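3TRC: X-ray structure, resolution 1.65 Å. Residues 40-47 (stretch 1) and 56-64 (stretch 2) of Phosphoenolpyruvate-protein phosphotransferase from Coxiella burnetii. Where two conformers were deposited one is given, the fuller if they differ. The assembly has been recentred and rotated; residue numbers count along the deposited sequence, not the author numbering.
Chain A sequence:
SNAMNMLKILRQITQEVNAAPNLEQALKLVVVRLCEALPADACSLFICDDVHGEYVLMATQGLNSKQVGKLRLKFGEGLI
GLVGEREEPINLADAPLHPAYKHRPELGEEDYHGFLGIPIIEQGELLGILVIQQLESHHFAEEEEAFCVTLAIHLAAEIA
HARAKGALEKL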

ATOM      1  N   ALA A  40      17.507  -8.090   3.541  1.00 14.62           N
ATOM      2  CA  ALA A  40      18.293  -7.342   4.509  1.00 13.24           C
ATOM      3  C   ALA A  40      18.601  -8.274   5.673  1.00 12.31           C
ATOM      4  O   ALA A  40      18.000  -9.334   5.796  1.00 13.25           O
ATOM      5  N   ASP A  41      19.531  -7.880   6.535  1.00 11.69           N
ATOM      6  CA  ASP A  41      19.947  -8.765   7.624  1.00 14.38           C
ATOM      7  C   ASP A  41      19.245  -8.514   8.951  1.00 14.62           C
ATOM      8  O   ASP A  41      19.145  -9.418   9.779  1.00 14.08           O
ATOM      9  N   ALA A  42      18.741  -7.299   9.144  1.00 14.21           N
ATOM     10  CA  ALA A  42      17.929  -7.003  10.313  1.00 14.35           C
ATOM     11  C   ALA A  42      16.872  -5.959   9.984  1.00 15.11           C
ATOM     12  O   ALA A  42      17.073  -5.098   9.133  1.00 16.08           O
ATOM     13  N   CYS A  43      15.722  -6.067  10.633  0.78 13.73           N
ATOM     14  CA  CYS A  43      14.682  -5.068  10.483  0.78 12.27           C
ATOM     15  C   CYS A  43      13.962  -4.961  11.810  0.78 12.51           C
ATOM     16  O   CYS A  43      13.590  -5.970  12.403  0.78 11.71           O
ATOM     17  N   SER A  44      13.794  -3.730  12.277  1.00 12.51           N
ATOM     18  CA  SER A  44      13.167  -3.465  13.565  1.00 10.74           C
ATOM     19  C   SER A  44      12.121  -2.373  13.431  1.00 13.03           C
ATOM     20  O   SER A  44      12.250  -1.476  12.599  1.00 14.68           O
ATOM     21  N   LEU A  45      11.088  -2.454  14.260  1.00 11.31           N
ATOM     22  CA  LEU A  45      10.024  -1.464  14.243  1.00 11.81           C
ATOM     23  C   LEU A  45       9.848  -0.931  15.656  1.00 11.79           C
ATOM     24  O   LEU A  45       9.671  -1.701  16.598  1.00 12.44           O
ATOM     25  N   PHE A  46       9.943   0.388  15.792  1.00 12.04           N
ATOM     26  CA  PHE A  46       9.806   1.053  17.078  1.00 11.68           C
ATOM     27  C   PHE A  46       8.522   1.851  17.070  1.00 12.94           C
ATOM     28  O   PHE A  46       8.143   2.418  16.044  1.00 13.21           O
ATOM     29  N   ILE A  47       7.858   1.911  18.215  1.00 12.55           N
ATOM     30  CA  ILE A  47       6.678   2.754  18.343  1.00 12.27           C
ATOM     31  C   ILE A  47       6.927   3.827  19.400  1.00 13.15           C
ATOM     32  O   ILE A  47       7.552   3.565  20.429  1.00 14.99           O
ATOM     33  N   VAL A  56       9.961   2.620  21.652  1.00 12.41           N
ATOM     34  CA  VAL A  56       9.972   1.268  22.206  1.00 11.68           C
ATOM     35  C   VAL A  56      10.025   0.237  21.090  1.00 11.73           C
ATOM     36  O   VAL A  56       9.235   0.288  20.156  1.00 13.80           O
ATOM     37  N   LEU A  57      10.965  -0.696  21.172  1.00 11.11           N
ATOM     38  CA  LEU A  57      11.043  -1.741  20.157  1.00 13.94           C
ATOM     39  C   LEU A  57       9.796  -2.612  20.233  1.00 13.57           C
ATOM     40  O   LEU A  57       9.457  -3.131  21.302  1.00 13.29           O
HETATM   41  N   MSE A  58       9.104  -2.777  19.110  1.00 12.46           N
HETATM   42  CA  MSE A  58       7.855  -3.545  19.108  1.00 14.46           C
HETATM   43  C   MSE A  58       7.873  -4.779  18.200  1.00 12.05           C
HETATM   44  O   MSE A  58       6.994  -5.638  18.286  1.00 14.85           O
ATOM     45  N   ALA A  59       8.891  -4.874  17.350  1.00 11.20           N
ATOM     46  CA  ALA A  59       9.088  -6.045  16.504  1.00 11.22           C
ATOM     47  C   ALA A  59      10.501  -6.025  15.952  1.00 12.13           C
ATOM     48  O   ALA A  59      11.040  -4.962  15.654  1.00 11.70           O
ATOM     49  N   THR A  60      11.107  -7.199  15.821  1.00 11.13           N
ATOM     50  CA  THR A  60      12.428  -7.268  15.223  1.00 12.75           C
ATOM     51  C   THR A  60      12.675  -8.615  14.570  1.00 14.69           C
ATOM     52  O   THR A  60      12.160  -9.650  15.003  1.00 15.24           O
ATOM     53  N   GLN A  61      13.442  -8.571  13.492  1.00 12.91           N
ATOM     54  CA  GLN A  61      14.045  -9.757  12.921  1.00 13.41           C
ATOM     55  C   GLN A  61      15.537  -9.466  12.854  1.00 14.96           C
ATOM     56  O   GLN A  61      15.959  -8.482  12.247  1.00 16.79           O
ATOM     57  N   GLY A  62      16.335 -10.293  13.517  1.00 15.71           N
ATOM     58  CA  GLY A  62      17.773 -10.108  13.486  1.00 19.37           C
ATOM     59  C   GLY A  62      18.348  -9.732  14.837  1.00 19.03           C
ATOM     60  O   GLY A  62      19.496 -10.051  15.130  1.00 22.80           O
ATOM     61  N   LEU A  63      17.549  -9.054  15.655  1.00 18.80           N
ATOM     62  CA  LEU A  63      17.974  -8.629  16.982  1.00 17.84           C
ATOM     63  C   LEU A  63      17.478  -9.592  18.058  1.00 16.96           C
ATOM     64  O   LEU A  63      16.576 -10.393  17.826  1.00 15.59           O
ATOM     65  N   ASN A  64      18.079  -9.498  19.240  1.00 14.29           N
ATOM     66  CA  ASN A  64      17.666 -10.266  20.414  1.00 12.38           C
ATOM     67  C   ASN A  64      16.153 -10.154  20.633  1.00 13.24           C
ATOM     68  O   ASN A  64      15.643  -9.068  20.902  1.00 13.05           O
TER

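Residues 42-47 and 56-61 form neighbouring antiparallel strands, and their side chains alternate between the two faces of the sheet from Cys43 to Ile47, and in the second strand on both sides of Met58, which interrupts the pattern. The backbone pairs first. Cys43 and Gln61 satisfy each other doubly, Cys43 N donating to Gln61 O (2.9 Å) and Gln61 N to Cys43 O (2.8 Å); Ile47 and Val56 do the same, with Ile47 N to Val56 O and Val56 N to Ile47 O both 2.9 Å. Between these pairs the register slips by one residue at a beta bulge. Leu45 N donates to Ala59 O (2.9 Å), whereas Leu45 O receives two amides: a short, nearly straight bond from Met58 N (2.8 Å) and a weak one from Ala59 N (3.4 Å). The extra residue thus leaves neither amide without a partner. Several of these carbonyls also meet CA-H groups, the shortest such contact being Ala42 CA to Gln61 O at 3.1 Å.

Ser44, Thr60, Phe46 and Leu57 share one face. Here the side-chain hydroxyls pair directly: Thr60 OG1, on a t rotamer, donates to Ser44 OG, on an m rotamer, at 2.9 Å. Ser44 OG is therefore satisfied as an acceptor within an otherwise largely apolar setting, where Leu63 CD2 approaches Ser44 OG to 3.3 Å. Leu57 (t, p) places its CD1 3.7 Å from Ser44 CB and over one face of the Phe46 ring, 4.0 Å from the centroid and 16° off the normal, a CH-pi contact. Phe46 (chi1 m) also brings CE2 to 3.8 Å from Leu57 CB, so the leucine packs against the ring through more than its methyl.

The other face carries Cys43, Leu45, Ile47, Val56, Ala59 and Gln61. Leu45 (t, t) meets Ala59 with CB atoms 4.3 Å apart. Met58, a selenomethionine at the bulge, starts toward the first strand; its m, m, m conformation leads the end away, but Met58 CG still packs 3.8 Å from CG1 of Ile47 (m, t).

At the open end, Gln61 (t, p) likewise turns its amide away from the first stretch. A water recovers the link, donating to Asp41 O at 2.8 Å and accepting from Gln61 NE2 at 3.2 Å. Asp41 OD2 is hydrogen-bonded elsewhere in the structure. Ala42 CB lies 4.2 Å from Gly62 CA and 4.1 Å from Leu63 CD1. Gly62 has no side chain, and a CB at its position would clash with Ala42 CB and Asp41 O.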

ATOM      1  CB  ALA A  40      17.531  -6.111   4.994  1.00 11.98           C
ATOM      2  CB  ASP A  41      21.461  -8.728   7.791  1.00 15.76           C
ATOM      3  CG  ASP A  41      22.178  -9.062   6.509  1.00 16.86           C
ATOM      4  OD1 ASP A  41      21.900 -10.141   5.937  1.00 16.87           O
ATOM      5  OD2 ASP A  41      22.979  -8.232   6.047  1.00 17.15           O
ATOM      6  CB  ALA A  42      18.807  -6.539  11.484  1.00 14.70           C
ATOM      7  CB  CYS A  43      13.709  -5.443   9.365  0.78 14.57           C
ATOM      8  SG  CYS A  43      12.430  -4.211   9.073  0.78 12.29           S
ATOM      9  CB  SER A  44      14.223  -3.042  14.597  1.00 13.52           C
ATOM     10  OG  SER A  44      15.210  -4.056  14.744  1.00 15.17           O
ATOM     11  CB  LEU A  45       8.727  -2.093  13.721  1.00 16.99           C
ATOM     12  CG  LEU A  45       7.628  -1.123  13.283  1.00 26.93           C
ATOM     13  CD1 LEU A  45       6.697  -1.789  12.280  1.00 33.17           C
ATOM     14  CD2 LEU A  45       6.858  -0.597  14.482  1.00 26.44           C
ATOM     15  CB  PHE A  46      10.969   2.022  17.312  1.00 12.72           C
ATOM     16  CG  PHE A  46      12.300   1.351  17.509  1.00 11.61           C
ATOM     17  CD1 PHE A  46      13.087   1.007  16.427  1.00 14.56           C
ATOM     18  CD2 PHE A  46      12.771   1.087  18.789  1.00 15.03           C
ATOM     19  CE1 PHE A  46      14.324   0.399  16.611  1.00 15.43           C
ATOM     20  CE2 PHE A  46      13.997   0.475  18.983  1.00 13.04           C
ATOM     21  CZ  PHE A  46      14.778   0.135  17.901  1.00 13.13           C
ATOM     22  CB  ILE A  47       5.427   1.918  18.678  1.00 15.58           C
ATOM     23  CG1 ILE A  47       5.109   0.975  17.512  1.00 18.83           C
ATOM     24  CG2 ILE A  47       4.234   2.819  18.947  1.00 14.08           C
ATOM     25  CD1 ILE A  47       3.753   0.304  17.623  1.00 23.83           C
ATOM     26  CB  VAL A  56       8.710   1.006  23.044  1.00 15.52           C
ATOM     27  CG1 VAL A  56       8.793  -0.374  23.699  1.00 17.31           C
ATOM     28  CG2 VAL A  56       8.547   2.087  24.092  1.00 19.61           C
ATOM     29  CB  LEU A  57      12.292  -2.595  20.371  1.00 11.07           C
ATOM     30  CG  LEU A  57      12.469  -3.720  19.356  1.00 11.04           C
ATOM     31  CD1 LEU A  57      12.770  -3.142  17.973  1.00 13.58           C
ATOM     32  CD2 LEU A  57      13.592  -4.653  19.807  1.00 11.67           C
HETATM   33  CB  MSE A  58       6.661  -2.628  18.802  1.00 15.75           C
HETATM   34  CG  MSE A  58       6.343  -1.634  19.930  1.00 19.30           C
HETATM   35 SE   MSE A  58       5.936  -2.477  21.649  1.00 27.14          SE
HETATM   36  CE  MSE A  58       4.196  -3.210  21.181  1.00 40.44           C
ATOM     37  CB  ALA A  59       8.079  -6.055  15.361  1.00 14.09           C
ATOM     38  CB  THR A  60      13.559  -6.977  16.244  1.00 13.00           C
ATOM     39  OG1 THR A  60      14.802  -6.816  15.547  1.00 13.87           O
ATOM     40  CG2 THR A  60      13.697  -8.121  17.256  1.00 12.16           C
ATOM     41  CB  GLN A  61      13.472 -10.028  11.533  1.00 14.71           C
ATOM     42  CG  GLN A  61      14.216 -11.081  10.740  1.00 18.07           C
ATOM     43  CD  GLN A  61      14.173 -12.448  11.389  1.00 24.27           C
ATOM     44  OE1 GLN A  61      13.236 -12.779  12.120  1.00 22.72           O
ATOM     45  NE2 GLN A  61      15.199 -13.252  11.131  1.00 30.74           N
ATOM     46  CB  LEU A  63      17.460  -7.218  17.291  1.00 21.19           C
ATOM     47  CG  LEU A  63      18.338  -6.017  16.925  1.00 28.09           C
ATOM     48  CD1 LEU A  63      18.993  -6.187  15.562  1.00 28.18           C
ATOM     49  CD2 LEU A  63      17.538  -4.720  17.002  1.00 26.79           C
ATOM     50  CB  ASN A  64      18.456  -9.715  21.612  1.00 14.61           C
ATOM     51  CG  ASN A  64      18.060 -10.324  22.943  1.00 16.66           C
ATOM     52  OD1 ASN A  64      17.186 -11.190  23.037  1.00 14.54           O
ATOM     53  ND2 ASN A  64      18.724  -9.859  24.003  1.00 17.65           N
TER
HETATM   54  O   HOH W   1      17.740 -11.787   9.804  0.95 23.97           O